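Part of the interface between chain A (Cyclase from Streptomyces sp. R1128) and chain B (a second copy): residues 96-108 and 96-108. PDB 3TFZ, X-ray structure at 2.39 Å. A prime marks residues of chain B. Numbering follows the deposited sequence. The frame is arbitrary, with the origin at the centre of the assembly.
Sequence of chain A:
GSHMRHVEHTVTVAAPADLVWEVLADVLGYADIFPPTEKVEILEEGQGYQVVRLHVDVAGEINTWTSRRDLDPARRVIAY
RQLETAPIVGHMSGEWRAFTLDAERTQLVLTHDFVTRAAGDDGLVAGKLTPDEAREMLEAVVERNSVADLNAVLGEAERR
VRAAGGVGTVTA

Chain A (96-108) WRAFTLDAERTQL
Chain B, residues 96-108: WRAFTLDAERTQL

How do the two backbones meet? In each chain, strand 96-100 turns a corner at Leu101 and returns as strand 105-108, antiparallel to the first: in chain A Phe99 N reaches Gln107 O at 2.8 Å and Gln107 N reaches Phe99 O at 2.8 Å; in chain B Phe99′ N reaches Gln107′ O at 2.9 Å and Gln107′ N reaches Phe99′ O at 3.1 Å. Extended values hold through the strands, phi/psi being -110/135 at Phe99 and -87/127 at Gln107, while Leu101 drops to -97/-54. The two 96-100 strands cross at 108°, their axes 8.3 Å apart, and the CA atoms of Phe99 and Phe99′ lie 7.3 Å from each other.

What fills the centre? Phe99 and Phe99′ point toward each other, both with chi1 m and chi2 near -90°. Their planes are inclined by 24° with centroids 5.0 Å apart, so slid that the rings barely overlap; instead each CB sits over the partner's ring face, 4.0 Å from CB to ring centroid in both directions. At the ring edges, Phe99 CZ meets Leu101′ CD1 at 3.9 Å, and Leu101 CD1 meets Phe99′ CZ at 3.8 Å. Both leucines are t,p.

Which polar contacts join the chains? Extended arginines (m,t,t) carry their guanidinium groups across to glutamines in the t,p rotamer. Arg97 NH1 donates to Gln107′ OE1 at 2.8 Å, and Arg97′ NH1 to Gln107 OE1 at 2.7 Å, each oxygen near the guanidinium plane. This leaves a face for leucine: Leu101 CD2 packs 3.8 Å from Arg97′ CZ.

How is the nearby positive charge accommodated? Arg105 NH1 comes within 4.0 Å of Arg97′ NH2, a like-charge approach, but Arg105 also forms a salt bridge within its own chain, NE to Asp102 OD1 at 2.8 Å. Arg105′ NE and Asp102′ OD1 repeat it at 2.8 Å.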

# COMPACT_ATOMS: atom_id res chain seq x y z
N TRP A 96 -7.02 -9.10 -4.87
CA TRP A 96 -5.89 -9.40 -3.97
C TRP A 96 -4.76 -9.85 -4.86
O TRP A 96 -5.02 -10.63 -5.74
CB TRP A 96 -6.18 -10.61 -3.09
CG TRP A 96 -7.20 -10.41 -2.06
CD1 TRP A 96 -8.50 -10.76 -2.16
CD2 TRP A 96 -7.04 -9.85 -0.70
NE1 TRP A 96 -9.16 -10.44 -1.00
CE2 TRP A 96 -8.29 -9.95 -0.06
CE3 TRP A 96 -5.94 -9.35 0.04
CZ2 TRP A 96 -8.52 -9.54 1.30
CZ3 TRP A 96 -6.16 -8.94 1.45
CH2 TRP A 96 -7.44 -9.04 2.02
N ARG A 97 -3.52 -9.39 -4.57
CA ARG A 97 -2.32 -9.78 -5.26
C ARG A 97 -1.21 -10.01 -4.21
O ARG A 97 -0.88 -9.11 -3.48
CB ARG A 97 -1.87 -8.67 -6.19
CG ARG A 97 -2.96 -8.09 -7.20
CD ARG A 97 -2.54 -6.67 -7.66
NE ARG A 97 -3.48 -6.14 -8.64
CZ ARG A 97 -3.42 -4.95 -9.22
NH1 ARG A 97 -2.44 -4.12 -8.94
NH2 ARG A 97 -4.34 -4.60 -10.11
N ALA A 98 -0.56 -11.19 -4.24
CA ALA A 98 0.50 -11.61 -3.38
C ALA A 98 1.76 -11.74 -4.23
O ALA A 98 1.77 -12.53 -5.09
CB ALA A 98 0.16 -12.98 -2.81
N PHE A 99 2.84 -11.00 -3.99
CA PHE A 99 4.05 -11.12 -4.74
C PHE A 99 5.14 -11.76 -3.85
O PHE A 99 5.24 -11.44 -2.67
CB PHE A 99 4.49 -9.76 -5.18
CG PHE A 99 3.48 -9.03 -6.07
CD1 PHE A 99 3.59 -9.10 -7.43
CD2 PHE A 99 2.55 -8.13 -5.54
CE1 PHE A 99 2.69 -8.43 -8.22
CE2 PHE A 99 1.73 -7.48 -6.28
CZ PHE A 99 1.81 -7.61 -7.68
N THR A 100 5.88 -12.74 -4.38
CA THR A 100 7.14 -13.16 -3.80
C THR A 100 8.12 -11.98 -3.71
O THR A 100 8.50 -11.35 -4.78
CB THR A 100 7.76 -14.24 -4.72
OG1 THR A 100 6.92 -15.41 -4.62
CG2 THR A 100 9.06 -14.58 -4.25
N LEU A 101 8.51 -11.64 -2.47
CA LEU A 101 9.51 -10.65 -2.20
C LEU A 101 10.82 -11.42 -1.99
O LEU A 101 11.84 -11.20 -2.68
CB LEU A 101 9.09 -9.81 -0.98
CG LEU A 101 10.04 -8.69 -0.47
CD1 LEU A 101 10.49 -7.66 -1.55
CD2 LEU A 101 9.36 -7.98 0.63
N ASP A 102 10.82 -12.38 -1.08
CA ASP A 102 11.82 -13.40 -1.16
C ASP A 102 11.20 -14.73 -0.70
O ASP A 102 9.98 -14.84 -0.58
CB ASP A 102 13.08 -12.95 -0.41
CG ASP A 102 12.84 -12.77 1.09
OD1 ASP A 102 13.36 -11.82 1.74
OD2 ASP A 102 12.09 -13.59 1.62
N ALA A 103 12.04 -15.69 -0.37
CA ALA A 103 11.62 -17.03 0.12
C ALA A 103 10.75 -16.96 1.40
O ALA A 103 9.86 -17.78 1.64
CB ALA A 103 12.83 -17.97 0.31
N GLU A 104 10.93 -15.92 2.16
CA GLU A 104 10.23 -15.83 3.40
C GLU A 104 9.29 -14.74 3.46
O GLU A 104 8.70 -14.63 4.50
CB GLU A 104 11.22 -15.55 4.53
CG GLU A 104 12.13 -16.75 4.81
CD GLU A 104 13.28 -16.35 5.70
OE1 GLU A 104 14.23 -17.15 5.85
OE2 GLU A 104 13.22 -15.22 6.23
N ARG A 105 9.27 -13.82 2.50
CA ARG A 105 8.42 -12.63 2.61
C ARG A 105 7.58 -12.44 1.40
O ARG A 105 7.95 -12.90 0.32
CB ARG A 105 9.20 -11.36 2.92
CG ARG A 105 10.04 -11.50 4.17
CD ARG A 105 10.85 -10.22 4.34
NE ARG A 105 11.87 -10.07 3.31
CZ ARG A 105 12.36 -8.89 2.95
NH1 ARG A 105 11.88 -7.78 3.51
NH2 ARG A 105 13.28 -8.82 1.99
N THR A 106 6.41 -11.81 1.59
CA THR A 106 5.45 -11.69 0.50
C THR A 106 5.00 -10.24 0.57
O THR A 106 4.68 -9.74 1.61
CB THR A 106 4.25 -12.64 0.80
OG1 THR A 106 4.68 -13.97 0.81
CG2 THR A 106 3.11 -12.60 -0.19
N GLN A 107 4.89 -9.58 -0.57
CA GLN A 107 4.18 -8.31 -0.63
C GLN A 107 2.67 -8.61 -0.87
O GLN A 107 2.31 -9.30 -1.84
CB GLN A 107 4.73 -7.48 -1.79
CG GLN A 107 4.33 -5.97 -1.82
CD GLN A 107 5.05 -5.20 -0.77
OE1 GLN A 107 6.28 -5.16 -0.72
NE2 GLN A 107 4.29 -4.58 0.10
N LEU A 108 1.80 -8.06 -0.03
CA LEU A 108 0.36 -8.32 -0.10
C LEU A 108 -0.39 -7.00 -0.51
O LEU A 108 -0.29 -5.97 0.14
CB LEU A 108 -0.20 -8.92 1.25
CG LEU A 108 -1.71 -9.25 1.17
CD1 LEU A 108 -2.06 -10.39 0.11
CD2 LEU A 108 -2.22 -9.72 2.51
N TRP B 96 12.20 0.92 -2.00
CA TRP B 96 11.42 0.98 -3.23
C TRP B 96 11.52 -0.43 -3.81
O TRP B 96 12.66 -0.98 -3.92
CB TRP B 96 12.13 1.88 -4.24
CG TRP B 96 12.09 3.36 -4.00
CD1 TRP B 96 13.09 4.15 -3.49
CD2 TRP B 96 11.01 4.27 -4.41
NE1 TRP B 96 12.67 5.49 -3.52
CE2 TRP B 96 11.44 5.57 -4.11
CE3 TRP B 96 9.77 4.08 -5.06
CZ2 TRP B 96 10.64 6.71 -4.40
CZ3 TRP B 96 8.96 5.21 -5.33
CH2 TRP B 96 9.40 6.50 -5.00
N ARG B 97 10.36 -1.01 -4.16
CA ARG B 97 10.25 -2.29 -4.81
C ARG B 97 9.37 -2.16 -6.03
O ARG B 97 8.24 -1.65 -5.95
CB ARG B 97 9.56 -3.21 -3.84
CG ARG B 97 10.19 -3.18 -2.45
CD ARG B 97 9.35 -3.78 -1.40
NE ARG B 97 10.10 -3.94 -0.12
CZ ARG B 97 9.52 -4.20 1.04
NH1 ARG B 97 8.17 -4.35 1.07
NH2 ARG B 97 10.29 -4.37 2.15
N ALA B 98 9.85 -2.68 -7.17
CA ALA B 98 9.06 -2.73 -8.43
C ALA B 98 8.75 -4.23 -8.71
O ALA B 98 9.67 -4.93 -9.09
CB ALA B 98 9.88 -2.13 -9.60
N PHE B 99 7.50 -4.71 -8.55
CA PHE B 99 7.18 -6.06 -8.93
C PHE B 99 6.58 -6.17 -10.29
O PHE B 99 5.90 -5.26 -10.72
CB PHE B 99 6.17 -6.64 -7.95
CG PHE B 99 6.66 -6.69 -6.52
CD1 PHE B 99 7.46 -7.73 -6.09
CD2 PHE B 99 6.38 -5.64 -5.62
CE1 PHE B 99 7.87 -7.82 -4.73
CE2 PHE B 99 6.86 -5.68 -4.33
CZ PHE B 99 7.58 -6.79 -3.86
N THR B 100 6.79 -7.30 -10.97
CA THR B 100 6.16 -7.55 -12.25
C THR B 100 4.68 -7.95 -12.04
O THR B 100 4.38 -8.96 -11.39
CB THR B 100 6.91 -8.70 -13.05
OG1 THR B 100 8.10 -8.12 -13.65
CG2 THR B 100 5.97 -9.31 -14.20
N LEU B 101 3.77 -7.20 -12.62
CA LEU B 101 2.36 -7.60 -12.64
C LEU B 101 2.00 -8.36 -13.99
O LEU B 101 1.32 -9.41 -13.99
CB LEU B 101 1.54 -6.34 -12.41
CG LEU B 101 0.09 -6.27 -12.01
CD1 LEU B 101 -0.32 -7.13 -10.87
CD2 LEU B 101 0.08 -4.82 -11.64
N ASP B 102 2.51 -7.87 -15.11
CA ASP B 102 2.48 -8.67 -16.35
C ASP B 102 3.54 -7.99 -17.22
O ASP B 102 4.26 -7.14 -16.70
CB ASP B 102 1.02 -8.66 -16.93
CG ASP B 102 0.43 -7.21 -17.10
OD1 ASP B 102 -0.69 -6.93 -16.57
OD2 ASP B 102 1.08 -6.39 -17.86
N ALA B 103 3.53 -8.24 -18.52
CA ALA B 103 4.58 -7.72 -19.38
C ALA B 103 4.62 -6.19 -19.36
O ALA B 103 5.71 -5.61 -19.45
CB ALA B 103 4.43 -8.23 -20.83
N GLU B 104 3.46 -5.55 -19.13
CA GLU B 104 3.40 -4.11 -19.35
C GLU B 104 3.02 -3.31 -18.08
O GLU B 104 2.79 -2.16 -18.18
CB GLU B 104 2.40 -3.84 -20.51
CG GLU B 104 3.04 -4.16 -21.89
CD GLU B 104 2.02 -4.48 -22.96
OE1 GLU B 104 0.95 -3.88 -22.95
OE2 GLU B 104 2.30 -5.32 -23.85
N ARG B 105 2.96 -3.92 -16.90
CA ARG B 105 2.47 -3.19 -15.71
C ARG B 105 3.30 -3.57 -14.53
O ARG B 105 3.75 -4.73 -14.39
CB ARG B 105 0.96 -3.47 -15.43
CG ARG B 105 0.00 -2.80 -16.43
CD ARG B 105 -1.46 -3.02 -16.07
NE ARG B 105 -1.71 -4.44 -15.72
CZ ARG B 105 -2.69 -4.90 -14.90
NH1 ARG B 105 -3.52 -4.08 -14.25
NH2 ARG B 105 -2.81 -6.21 -14.71
N THR B 106 3.50 -2.61 -13.64
CA THR B 106 4.34 -2.80 -12.43
C THR B 106 3.53 -2.46 -11.18
O THR B 106 2.85 -1.45 -11.17
CB THR B 106 5.50 -1.81 -12.57
OG1 THR B 106 6.10 -2.08 -13.82
CG2 THR B 106 6.59 -1.89 -11.49
N GLN B 107 3.58 -3.33 -10.15
CA GLN B 107 3.20 -2.95 -8.82
C GLN B 107 4.36 -2.21 -8.15
O GLN B 107 5.37 -2.83 -7.89
CB GLN B 107 2.85 -4.18 -7.94
CG GLN B 107 2.14 -3.76 -6.67
CD GLN B 107 0.67 -3.44 -6.94
OE1 GLN B 107 -0.03 -4.24 -7.53
NE2 GLN B 107 0.20 -2.27 -6.49
N LEU B 108 4.21 -0.90 -7.91
CA LEU B 108 5.26 -0.10 -7.31
C LEU B 108 4.97 0.21 -5.84
O LEU B 108 3.89 0.66 -5.52
CB LEU B 108 5.53 1.13 -8.16
CG LEU B 108 6.58 2.12 -7.66
CD1 LEU B 108 7.98 1.57 -7.70
CD2 LEU B 108 6.44 3.41 -8.47